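Local coordinates for bifunctional enzyme IspD/IspF (PDB 1W55), which makes 4-diphosphocytidyl-2-C-methyl-D-erythritol from CTP and, in a second activity, forms 2-C-methyl-D-erythritol 2,4-cyclodiphosphate in bacterial isoprenoid biosynthesis, at residues 8-13 with 95-100; 51-56 with 68-73. One frame throughout, in Å; residues are numbered along the deposited sequence.

Contact 1: 8-13 with 95-100. With C (cytidine-5'-monophosphate), chain D; EDO (1,2-ethanediol), chain F.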
loop_
_atom_site.group_PDB
_atom_site.type_symbol
_atom_site.label_atom_id
_atom_site.label_comp_id
_atom_site.label_asym_id
_atom_site.label_seq_id
_atom_site.Cartn_x
_atom_site.Cartn_y
_atom_site.Cartn_z
ATOM N N MET A 8 33.114 13.509 -4.257
ATOM C CA MET A 8 31.808 14.010 -3.836
ATOM C C MET A 8 31.974 15.435 -3.332
ATOM O O MET A 8 32.766 15.699 -2.428
ATOM C CB MET A 8 31.195 13.117 -2.745
ATOM C CG MET A 8 30.916 11.670 -3.171
ATOM S SD MET A 8 29.788 11.495 -4.585
ATOM C CE MET A 8 28.268 12.231 -3.919
ATOM N N LEU A 9 31.229 16.357 -3.921
ATOM C CA LEU A 9 31.363 17.763 -3.556
ATOM C C LEU A 9 30.326 18.122 -2.492
ATOM O O LEU A 9 29.147 18.180 -2.783
ATOM C CB LEU A 9 31.230 18.653 -4.806
ATOM C CG LEU A 9 32.371 18.518 -5.833
ATOM C CD1 LEU A 9 32.042 19.260 -7.095
ATOM C CD2 LEU A 9 33.722 19.012 -5.274
ATOM N N ALA A 10 30.779 18.369 -1.269
ATOM C CA ALA A 10 29.880 18.498 -0.124
ATOM C C ALA A 10 30.255 19.649 0.808
ATOM O O ALA A 10 29.793 19.692 1.950
ATOM C CB ALA A 10 29.847 17.184 0.661
ATOM N N ALA A 11 31.086 20.573 0.326
ATOM C CA ALA A 11 31.501 21.723 1.130
ATOM C C ALA A 11 30.636 22.951 0.864
ATOM O O ALA A 11 29.731 22.921 0.036
ATOM C CB ALA A 11 32.987 22.040 0.898
ATOM N N GLY A 12 30.924 24.030 1.584
ATOM C CA GLY A 12 30.177 25.270 1.462
ATOM C C GLY A 12 28.860 25.252 2.219
ATOM O O GLY A 12 28.325 24.187 2.557
ATOM N N ASN A 13 28.336 26.442 2.481
ATOM C CA ASN A 13 27.093 26.573 3.216
ATOM C C ASN A 13 26.169 27.551 2.523
ATOM O O ASN A 13 26.280 28.767 2.704
ATOM C CB ASN A 13 27.348 26.984 4.674
ATOM C CG ASN A 13 26.062 27.042 5.505
ATOM O OD1 ASN A 13 25.205 26.149 5.424
ATOM N ND2 ASN A 13 25.922 28.102 6.301
ATOM N N SER A 95 30.573 14.583 -8.449
ATOM C CA SER A 95 29.144 14.729 -8.202
ATOM C C SER A 95 28.820 15.650 -7.031
ATOM O O SER A 95 29.522 15.651 -6.020
ATOM C CB SER A 95 28.504 13.351 -7.983
ATOM O OG SER A 95 27.113 13.369 -8.259
ATOM N N ASP A 96 27.762 16.445 -7.187
ATOM C CA ASP A 96 27.170 17.198 -6.081
ATOM C C ASP A 96 26.523 16.226 -5.083
ATOM O O ASP A 96 25.759 15.365 -5.501
ATOM C CB ASP A 96 26.079 18.133 -6.616
ATOM C CG ASP A 96 26.542 18.992 -7.806
ATOM O OD1 ASP A 96 27.732 19.368 -7.889
ATOM O OD2 ASP A 96 25.760 19.361 -8.702
ATOM N N VAL A 97 26.794 16.351 -3.780
ATOM C CA VAL A 97 26.076 15.497 -2.806
ATOM C C VAL A 97 24.593 15.783 -2.804
ATOM O O VAL A 97 23.800 14.915 -2.457
ATOM C CB VAL A 97 26.542 15.609 -1.311
ATOM C CG1 VAL A 97 27.745 14.769 -1.040
ATOM C CG2 VAL A 97 26.716 17.047 -0.853
ATOM N N ALA A 98 24.218 17.002 -3.177
ATOM C CA ALA A 98 22.817 17.404 -3.163
ATOM C C ALA A 98 21.996 16.734 -4.265
ATOM O O ALA A 98 20.773 16.842 -4.273
ATOM C CB ALA A 98 22.684 18.926 -3.217
ATOM N N ARG A 99 22.672 16.034 -5.177
ATOM C CA ARG A 99 22.015 15.134 -6.133
ATOM C C ARG A 99 22.003 13.720 -5.545
ATOM O O ARG A 99 22.909 12.908 -5.784
ATOM C CB ARG A 99 22.732 15.157 -7.487
ATOM C CG ARG A 99 22.646 16.499 -8.172
ATOM C CD ARG A 99 23.396 16.557 -9.486
ATOM N NE ARG A 99 23.565 17.915 -9.995
ATOM C CZ ARG A 99 22.638 18.599 -10.667
ATOM N NH1 ARG A 99 21.456 18.056 -10.936
ATOM N NH2 ARG A 99 22.902 19.828 -11.092
ATOM N N VAL A 100 20.967 13.440 -4.765
ATOM C CA VAL A 100 21.002 12.318 -3.830
ATOM C C VAL A 100 20.637 10.970 -4.434
ATOM O O VAL A 100 21.281 9.973 -4.126
ATOM C CB VAL A 100 20.136 12.598 -2.574
ATOM C CG1 VAL A 100 20.382 11.549 -1.531
ATOM C CG2 VAL A 100 20.475 13.946 -2.003
HETATM O OP3 C D . 24.909 24.246 -6.635
HETATM P P C D . 26.220 24.776 -6.106
HETATM O OP1 C D . 26.041 25.716 -4.941
HETATM O OP2 C D . 27.193 25.228 -7.171
HETATM O "O5'" C D . 26.905 23.506 -5.386
HETATM C "C5'" C D . 27.221 22.317 -6.095
HETATM C "C4'" C D . 27.968 21.347 -5.180
HETATM O "O4'" C D . 29.291 21.814 -4.890
HETATM C "C3'" C D . 27.274 21.146 -3.846
HETATM O "O3'" C D . 27.245 19.753 -3.601
HETATM C "C2'" C D . 28.155 21.841 -2.830
HETATM O "O2'" C D . 28.138 21.211 -1.555
HETATM C "C1'" C D . 29.526 21.769 -3.482
HETATM N N1 C D . 30.353 22.907 -3.082
HETATM C C2 C D . 31.634 22.653 -2.565
HETATM O O2 C D . 32.054 21.469 -2.457
HETATM N N3 C D . 32.398 23.701 -2.193
HETATM C C4 C D . 31.943 24.979 -2.295
HETATM N N4 C D . 32.731 26.015 -1.904
HETATM C C5 C D . 30.675 25.243 -2.802
HETATM C C6 C D . 29.887 24.169 -3.196
HETATM C C1 EDO F . 26.453 21.366 -11.551
HETATM O O1 EDO F . 25.508 21.429 -10.493
HETATM C C2 EDO F . 25.764 20.916 -12.821
HETATM O O2 EDO F . 24.612 21.703 -13.021
#
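With chi1 at -82°, Val97 holds CG1 beside its own backbone N and CG2 in the crowded position between N and the carbonyl carbon, a pose that presents both methyls to Ala10 CB. The setting is a parallel strand pair in the alpha/beta sheet of a GT-A-type cytidylyltransferase domain, whose neighbouring strands end at the nucleotide site. Met8, its chain bent at both chi2 and chi3, crosses the same valine obliquely, and its terminal CE lies 3.9 Å from Val97 CG1. The packing is tight at Ala10, where CB stands only 3.5 Å from Val97 CG2.

The backbone supplies the register. Leu9 N reaches Ser95 O at 2.8 Å in an almost straight bond (174°). Val97 N returns one to Leu9 O at 3.1 Å. That second carbonyl is gripped twice, since O3' of the bound cytidine monophosphate donates to Leu9 O at 2.6 Å. Beyond the strand, Ala11 continues the hold on the nucleotide: its N donates to base atom O2 at 3.1 Å, while its O takes a bond from ribose O2'. Main-chain atoms thus read both sugar hydroxyls and the base.

On the side of the sheet where Leu9 and Asp96 point, the aspartate is held at both oxygens. OD1 forms a salt bridge with Arg76, and OD2 meets Arg99, which closes a type I turn from Asp96. Arg99 NH2 also bridges to Asp128 of the second subunit, linking this turn to the assembly. Within the turn, Arg99 NE donates to Asp96 OD2 at 2.9 Å, approaching on the anti side of the carboxylate and out of its plane.

Contact 2: 51-56 with 68-73. With C (cytidine-5'-monophosphate), chain D.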
loop_
_atom_site.group_PDB
_atom_site.type_symbol
_atom_site.label_atom_id
_atom_site.label_comp_id
_atom_site.label_asym_id
_atom_site.label_seq_id
_atom_site.Cartn_x
_atom_site.Cartn_y
_atom_site.Cartn_z
ATOM N N VAL A 51 36.831 10.700 -2.511
ATOM C CA VAL A 51 37.116 11.954 -1.824
ATOM C C VAL A 51 35.827 12.731 -1.574
ATOM O O VAL A 51 34.950 12.792 -2.432
ATOM C CB VAL A 51 38.149 12.813 -2.612
ATOM C CG1 VAL A 51 38.481 14.117 -1.867
ATOM C CG2 VAL A 51 39.430 12.007 -2.869
ATOM N N VAL A 52 35.706 13.291 -0.381
ATOM C CA VAL A 52 34.583 14.161 -0.046
ATOM C C VAL A 52 35.122 15.520 0.393
ATOM O O VAL A 52 35.912 15.605 1.329
ATOM C CB VAL A 52 33.710 13.576 1.096
ATOM C CG1 VAL A 52 32.511 14.486 1.391
ATOM C CG2 VAL A 52 33.245 12.158 0.772
ATOM N N THR A 53 34.695 16.583 -0.281
ATOM C CA THR A 53 35.061 17.921 0.166
ATOM C C THR A 53 34.086 18.343 1.252
ATOM O O THR A 53 32.896 18.044 1.173
ATOM C CB THR A 53 35.056 18.938 -0.989
ATOM O OG1 THR A 53 33.710 19.143 -1.433
ATOM C CG2 THR A 53 35.788 18.398 -2.211
ATOM N N SER A 54 34.595 19.045 2.259
ATOM C CA SER A 54 33.829 19.279 3.462
ATOM C C SER A 54 34.204 20.593 4.151
ATOM O O SER A 54 35.351 21.018 4.097
ATOM C CB SER A 54 34.023 18.098 4.426
ATOM O OG SER A 54 33.209 18.254 5.580
ATOM N N SER A 55 33.213 21.218 4.787
ATOM C CA SER A 55 33.414 22.379 5.659
ATOM C C SER A 55 33.327 21.964 7.123
ATOM O O SER A 55 33.405 22.815 8.014
ATOM C CB SER A 55 32.348 23.445 5.398
ATOM O OG SER A 55 32.549 24.056 4.144
ATOM N N ASN A 56 33.131 20.666 7.361
ATOM C CA ASN A 56 32.991 20.103 8.708
ATOM C C ASN A 56 33.665 18.735 8.787
ATOM O O ASN A 56 32.999 17.722 9.058
ATOM C CB ASN A 56 31.512 19.940 9.093
ATOM C CG ASN A 56 30.647 21.124 8.689
ATOM O OD1 ASN A 56 30.204 21.906 9.534
ATOM N ND2 ASN A 56 30.369 21.240 7.394
ATOM N N GLU A 68 38.300 9.699 1.890
ATOM C CA GLU A 68 39.235 10.769 2.194
ATOM C C GLU A 68 38.477 12.084 2.222
ATOM O O GLU A 68 37.699 12.390 1.314
ATOM C CB GLU A 68 40.372 10.799 1.180
ATOM C CG GLU A 68 41.353 9.655 1.382
ATOM C CD GLU A 68 42.628 9.816 0.578
ATOM O OE1 GLU A 68 42.966 8.867 -0.161
ATOM O OE2 GLU A 68 43.288 10.879 0.694
ATOM N N PHE A 69 38.688 12.845 3.285
ATOM C CA PHE A 69 38.064 14.145 3.417
ATOM C C PHE A 69 39.080 15.240 3.158
ATOM O O PHE A 69 40.247 15.117 3.536
ATOM C CB PHE A 69 37.452 14.303 4.802
ATOM C CG PHE A 69 36.281 13.404 5.037
ATOM C CD1 PHE A 69 36.458 12.154 5.641
ATOM C CD2 PHE A 69 35.003 13.795 4.645
ATOM C CE1 PHE A 69 35.376 11.309 5.857
ATOM C CE2 PHE A 69 33.904 12.957 4.847
ATOM C CZ PHE A 69 34.084 11.713 5.456
ATOM N N ILE A 70 38.628 16.307 2.506
ATOM C CA ILE A 70 39.466 17.456 2.257
ATOM C C ILE A 70 38.651 18.736 2.446
ATOM O O ILE A 70 37.468 18.787 2.100
ATOM C CB ILE A 70 40.098 17.358 0.843
ATOM C CG1 ILE A 70 41.259 18.350 0.706
ATOM C CG2 ILE A 70 39.040 17.539 -0.262
ATOM C CD1 ILE A 70 42.305 17.916 -0.297
ATOM N N GLU A 71 39.290 19.751 3.025
ATOM C CA GLU A 71 38.648 21.031 3.309
ATOM C C GLU A 71 38.243 21.683 1.996
ATOM O O GLU A 71 39.027 21.708 1.055
ATOM C CB GLU A 71 39.592 21.949 4.113
ATOM C CG GLU A 71 38.950 23.225 4.656
ATOM C CD GLU A 71 37.899 22.987 5.744
ATOM O OE1 GLU A 71 37.961 21.951 6.450
ATOM O OE2 GLU A 71 37.006 23.855 5.915
ATOM N N GLY A 72 37.008 22.175 1.927
ATOM C CA GLY A 72 36.525 22.829 0.727
ATOM C C GLY A 72 37.223 24.151 0.486
ATOM O O GLY A 72 38.006 24.609 1.330
ATOM N N GLY A 73 36.955 24.754 -0.669
ATOM C CA GLY A 73 37.450 26.088 -0.984
ATOM C C GLY A 73 36.297 27.074 -1.007
ATOM O O GLY A 73 35.202 26.753 -0.531
HETATM O OP3 C D . 24.909 24.246 -6.635
HETATM P P C D . 26.220 24.776 -6.106
HETATM O OP1 C D . 26.041 25.716 -4.941
HETATM O OP2 C D . 27.193 25.228 -7.171
HETATM O "O5'" C D . 26.905 23.506 -5.386
HETATM C "C5'" C D . 27.221 22.317 -6.095
HETATM C "C4'" C D . 27.968 21.347 -5.180
HETATM O "O4'" C D . 29.291 21.814 -4.890
HETATM C "C3'" C D . 27.274 21.146 -3.846
HETATM O "O3'" C D . 27.245 19.753 -3.601
HETATM C "C2'" C D . 28.155 21.841 -2.830
HETATM O "O2'" C D . 28.138 21.211 -1.555
HETATM C "C1'" C D . 29.526 21.769 -3.482
HETATM N N1 C D . 30.353 22.907 -3.082
HETATM C C2 C D . 31.634 22.653 -2.565
HETATM O O2 C D . 32.054 21.469 -2.457
HETATM N N3 C D . 32.398 23.701 -2.193
HETATM C C4 C D . 31.943 24.979 -2.295
HETATM N N4 C D . 32.731 26.015 -1.904
HETATM C C5 C D . 30.675 25.243 -2.802
HETATM C C6 C D . 29.887 24.169 -3.196
#
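Val51 and Thr53 both pack against Ile70, whose CG2 touches both Val51 CG1 (3.8 Å) and Thr53 CG2 (3.9 Å). This is the sheet half of a beta-alpha-beta unit, in which parallel strands 50-54 and 68-71 are joined through helix 57-61 and twist by 31° against each other. Ala83 of helix 76-84 packs on this same cluster. On the opposite face Val52 and Phe69 lie side by side, pointing the same way, with Val52 CB 3.8 Å from ring atom CD2; Met60 of helix 57-61 also touches the ring.

Four backbone bonds run the length of the pair, from Val52 N to Glu68 O, at 2.8 Å, through to Gly72 N on Ser54 O.

The looser, solvent side is confined to Glu71 and Ser55. Exposed Glu71 bends at chi2 and brings its carboxylate back, so that Glu71 CD lies 3.6 Å from Ser54 O, an approach of acceptor groups and not a bond. The C-terminal ends of the strands, by contrast, meet the nucleotide: Thr53 OG1 donates to cytosine O2 at 3.0 Å, and cytosine N4 donates to Gly73 O at 2.9 Å.

In the fold
Both contacts illustrate how a nucleotide site forms where parallel strands end side by side. Strand 4-9 is the shared neighbour, pairing with 91-96 in contact 1 and lying beside 50-54 of contact 2; Met8 N meets Val51 O at 2.7 Å. The touching residues of contact 1 are all buried, whereas contact 2, nested within the chain loop that contact 1 closes, reaches the surface through strand 68-71. Their chemistry differs accordingly. Contact 1 combines few backbone bonds with a charged cluster that touches the second subunit; contact 2 is a longer ladder flanked by apolar side chains. Contact 1 takes both ribose hydroxyls and shares cytosine O2 with contact 2, which also receives N4.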